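Local coordinates for glutathione S-transferase 2 (Heligmosomoides polygyrus, PDB 1TW9) that catalyses the transfer of glutathione onto electrophilic substrates, as a dimeric member of the glutathione transferase superfamily, at the interface of chains A and B. Numbering follows the deposited sequence. Chains: chain A/B, glutathione S-transferase 2.

Contact 1: the interface of chains A and B. Residues chain A 69, 86, 89-90, 93; chain B 65-66, 69, 89.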
# COMPACT_ATOMS: atom_id res chain seq x y z
N ARG A 69 -4.40 7.70 -0.82
CA ARG A 69 -4.57 7.45 -2.26
C ARG A 69 -5.97 7.79 -2.68
O ARG A 69 -6.17 8.46 -3.66
CB ARG A 69 -4.24 6.04 -2.59
CG ARG A 69 -4.33 5.67 -4.03
CD ARG A 69 -4.09 4.22 -4.37
NE ARG A 69 -2.86 3.72 -3.82
CZ ARG A 69 -2.71 3.10 -2.65
NH1 ARG A 69 -3.76 2.70 -1.91
NH2 ARG A 69 -1.48 2.77 -2.27
N ALA A 86 0.53 4.41 -10.43
CA ALA A 86 1.19 3.17 -9.99
C ALA A 86 2.64 3.49 -9.55
O ALA A 86 3.11 2.93 -8.56
CB ALA A 86 1.19 2.15 -11.07
N ASP A 89 2.39 5.02 -6.18
CA ASP A 89 2.16 3.89 -5.27
C ASP A 89 3.45 3.19 -4.94
O ASP A 89 3.70 2.84 -3.79
CB ASP A 89 1.22 2.86 -5.84
CG ASP A 89 -0.18 3.32 -5.97
OD1 ASP A 89 -0.57 4.34 -5.32
OD2 ASP A 89 -1.03 2.70 -6.65
N SER A 90 4.25 2.90 -5.95
CA SER A 90 5.48 2.13 -5.76
C SER A 90 6.42 2.90 -4.80
O SER A 90 7.05 2.28 -3.95
CB SER A 90 6.19 1.79 -7.09
OG SER A 90 6.84 2.92 -7.61
N ASP A 93 5.11 2.65 -1.27
CA ASP A 93 5.39 1.33 -0.72
C ASP A 93 6.88 1.17 -0.36
O ASP A 93 7.24 0.53 0.60
CB ASP A 93 5.12 0.32 -1.76
CG ASP A 93 3.70 -0.11 -1.82
OD1 ASP A 93 2.96 0.18 -0.83
OD2 ASP A 93 3.29 -0.84 -2.79
N GLN B 65 2.14 -4.76 -4.35
CA GLN B 65 0.77 -4.27 -4.31
C GLN B 65 0.56 -3.17 -5.35
O GLN B 65 -0.46 -3.08 -5.93
CB GLN B 65 0.31 -3.77 -2.98
CG GLN B 65 0.03 -4.96 -1.99
CD GLN B 65 -0.80 -4.66 -0.78
OE1 GLN B 65 -1.25 -3.49 -0.47
NE2 GLN B 65 -0.99 -5.71 0.00
N ALA B 66 1.61 -2.42 -5.65
CA ALA B 66 1.49 -1.36 -6.69
C ALA B 66 1.28 -2.06 -8.03
O ALA B 66 0.46 -1.59 -8.84
CB ALA B 66 2.70 -0.50 -6.69
N ARG B 69 -2.35 -3.65 -8.11
CA ARG B 69 -3.39 -2.71 -8.22
C ARG B 69 -3.44 -2.14 -9.63
O ARG B 69 -4.51 -1.89 -10.15
CB ARG B 69 -3.20 -1.57 -7.21
CG ARG B 69 -4.25 -0.50 -7.22
CD ARG B 69 -3.96 0.66 -6.24
NE ARG B 69 -3.76 0.16 -4.89
CZ ARG B 69 -2.56 -0.01 -4.30
NH1 ARG B 69 -1.42 0.35 -4.89
NH2 ARG B 69 -2.53 -0.58 -3.10
N ASP B 89 -8.14 -1.64 -1.35
CA ASP B 89 -6.80 -1.24 -0.89
C ASP B 89 -6.67 -1.38 0.64
O ASP B 89 -5.66 -1.83 1.15
CB ASP B 89 -6.54 0.21 -1.19
CG ASP B 89 -6.30 0.52 -2.64
OD1 ASP B 89 -5.98 -0.42 -3.43
OD2 ASP B 89 -6.26 1.73 -3.03
O HOH W 1 -0.72 0.86 -8.55
O HOH W 2 0.93 0.03 -3.34
O HOH W 3 3.85 -3.85 -2.23
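At the two-fold axis of the glutathione transferase dimer, A:Arg69 and B:Arg69 from the paired helices 64-75 lay their guanidinium groups face to face. The planes lie 8° apart, and A:Arg69 CZ sits over the centre of the other group, 3.5 Å from B:Arg69 CZ. The two side chains arrive from opposite directions. Each runs out with CG opposite its backbone N and then bends at the third torsion (-56° in B:Arg69), which turns the flat group into the stack. Aspartates of the two helices 82-101 frame the pair. Within each subunit the arginine NE donates a straight bond in the guanidinium plane to its own aspartate: A:Arg69 NE lies 2.8 Å from A:Asp89 OD1, and B:Arg69 NE 2.7 Å from B:Asp89 OD1. In each subunit the arginine NE meets OD1 from above the carboxylate plane. The other oxygen of each aspartate reaches across the axis in a salt bridge whose hydrogen bond is bent and weak, with A:Arg69 NH1 2.9 Å from B:Asp89 OD2 and B:Arg69 NH1 3.0 Å from A:Asp89 OD2. Guanidinium and carboxylate planes stand steeply, 77° apart for A:Arg69 and B:Asp89. Each carboxylate thus ties together two arginines of different chains, and the two acids would offset the like charges of the stack. Waters extend the network on one flank. Water 2, in the plane of the B:Arg69 guanidinium, lies 2.8 Å from B:Arg69 NH1 and also reaches the A:Asp93 carboxylate; water 3 joins that carboxylate to the backbone N of B:Gln65, near the start of its helix. Water 1 links A:Asp89 OD2 to the carbonyl of B:Ala66. The B:Ala66 methyl packs against the A:Asp89 side chain, CB to CB 3.8 Å, and borders the backbone of A:Ser90, adding a small apolar patch beside the charges.

Contact 2: the interface of chains A and B. Residues chain A 82-83, 86-87; chain B 56, 61, 66, 70.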
# COMPACT_ATOMS: atom_id res chain seq x y z
N PRO A 82 -2.78 6.24 -15.38
CA PRO A 82 -2.77 5.05 -14.56
C PRO A 82 -1.34 4.58 -14.19
O PRO A 82 -1.07 4.21 -13.02
CB PRO A 82 -3.44 4.01 -15.45
CG PRO A 82 -4.41 4.80 -16.24
CD PRO A 82 -3.69 6.09 -16.54
N PHE A 83 -0.44 4.70 -15.12
CA PHE A 83 0.97 4.30 -14.83
C PHE A 83 1.61 5.28 -13.82
O PHE A 83 2.36 4.86 -12.92
CB PHE A 83 1.79 4.14 -16.08
CG PHE A 83 3.03 3.34 -15.87
CD1 PHE A 83 3.03 1.96 -15.85
CD2 PHE A 83 4.24 3.98 -15.68
CE1 PHE A 83 4.20 1.20 -15.67
CE2 PHE A 83 5.44 3.23 -15.55
CZ PHE A 83 5.41 1.83 -15.51
N ALA A 86 0.53 4.41 -10.43
CA ALA A 86 1.19 3.17 -9.99
C ALA A 86 2.64 3.49 -9.55
O ALA A 86 3.11 2.93 -8.56
CB ALA A 86 1.19 2.15 -11.07
N LEU A 87 3.37 4.34 -10.26
CA LEU A 87 4.71 4.75 -9.80
C LEU A 87 4.67 5.43 -8.46
O LEU A 87 5.52 5.18 -7.60
CB LEU A 87 5.33 5.66 -10.84
CG LEU A 87 5.75 4.94 -12.13
CD1 LEU A 87 6.22 5.99 -13.16
CD2 LEU A 87 6.85 3.86 -11.97
N VAL B 56 5.95 -2.77 -18.42
CA VAL B 56 4.89 -2.52 -19.34
C VAL B 56 5.52 -1.75 -20.54
O VAL B 56 6.00 -0.60 -20.40
CB VAL B 56 3.77 -1.67 -18.71
CG1 VAL B 56 2.66 -1.65 -19.76
CG2 VAL B 56 3.32 -2.23 -17.35
N LEU B 61 7.83 -0.95 -13.19
CA LEU B 61 7.03 -0.67 -12.03
C LEU B 61 7.28 -1.77 -11.00
O LEU B 61 7.11 -2.97 -11.26
CB LEU B 61 5.58 -0.71 -12.44
CG LEU B 61 4.55 -0.61 -11.29
CD1 LEU B 61 4.62 0.75 -10.63
CD2 LEU B 61 3.18 -0.93 -11.74
N ALA B 66 1.61 -2.42 -5.65
CA ALA B 66 1.49 -1.36 -6.69
C ALA B 66 1.28 -2.06 -8.03
O ALA B 66 0.46 -1.59 -8.84
CB ALA B 66 2.70 -0.50 -6.69
N TYR B 70 -2.25 -1.84 -10.16
CA TYR B 70 -2.12 -1.30 -11.54
C TYR B 70 -2.76 -2.27 -12.52
O TYR B 70 -3.54 -1.89 -13.42
CB TYR B 70 -0.61 -1.09 -11.90
CG TYR B 70 -0.41 -0.79 -13.37
CD1 TYR B 70 -0.68 0.46 -13.92
CD2 TYR B 70 0.04 -1.83 -14.26
CE1 TYR B 70 -0.59 0.65 -15.27
CE2 TYR B 70 0.14 -1.58 -15.63
CZ TYR B 70 -0.17 -0.35 -16.11
OH TYR B 70 -0.05 -0.08 -17.44
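A:Ala86 on helix 82-101 fits its methyl between B:Leu61 and B:Tyr70, in an apolar part of the glutathione transferase dimer interface where this C-terminal-domain helix meets strand 59-62 and helix 64-75 of the partner's N-terminal domain. Packing is closest here. The methyl of A:Ala86 lies 3.7 Å from B:Leu61 CD2 and, on the aromatic side, 3.8 Å from B:Tyr70 CD1. The two methyls of B:Leu61 divide the work: CD2 meets the alanine side chain, while CD1 lies over the backbone, 3.4 Å from A:Ala86 O, as a van der Waals contact. B:Leu61 holds CG opposite its own backbone N (chi1 172°), which carries the fork away from the strand and onto the helix. A:Phe83, one turn earlier, comes down beside the same leucine and turns its ring edge-on to the face of B:Tyr70. The planes are perpendicular, at 90°, with ring centroids of A:Phe83 and B:Tyr70 5.6 Å apart. It is the CD1 corner of the phenylalanine that points at the tyrosine, 3.9 Å from B:Tyr70 CE1, near the hydroxyl-bearing end of the ring. Both neighbours lie on one face of the tyrosine, the alanine methyl towards CB and CD1, the phenylalanine over CE1 and CZ nearer the hydroxyl. The A:Phe83 and B:Leu61 side chains run antiparallel alongside each other, A:Phe83 CZ reaching B:Leu61 CB at 4.0 Å. Farther round, the fit slackens. A:Phe83 CE1 touches the end of B:Val56 on strand 53-56, 3.9 Å from B:Val56 CG2, and B:Val56 loses little surface to the partner. At the other margin A:Leu87 faces mainly away; its backbone N and CD2 lie at the margin of B:Leu61 CD1, with little surface hidden. A:Pro82, at the first turn of the helix, is likewise marginal, its carbonyl oxygen lying near B:Tyr70 CD1.

Contact 1 and contact 2 are neighbours on one interface, with the centres of their C-alpha atoms about 8 Å apart. They share A:Ala86 and B:Ala66, and helix 82-101 of chain A runs through both, facing helix 64-75 of chain B in each. Contact 1 straddles the two-fold axis and is charged and hydrated; contact 2 lies to one side, is mainly apolar, and recurs on the other side with the chains exchanged. On this face of helix 82-101 the apolar residues of the first turns are followed by acidic ones, matching two kinds of partner surface, which probably sets the register of the subunits in the dimer.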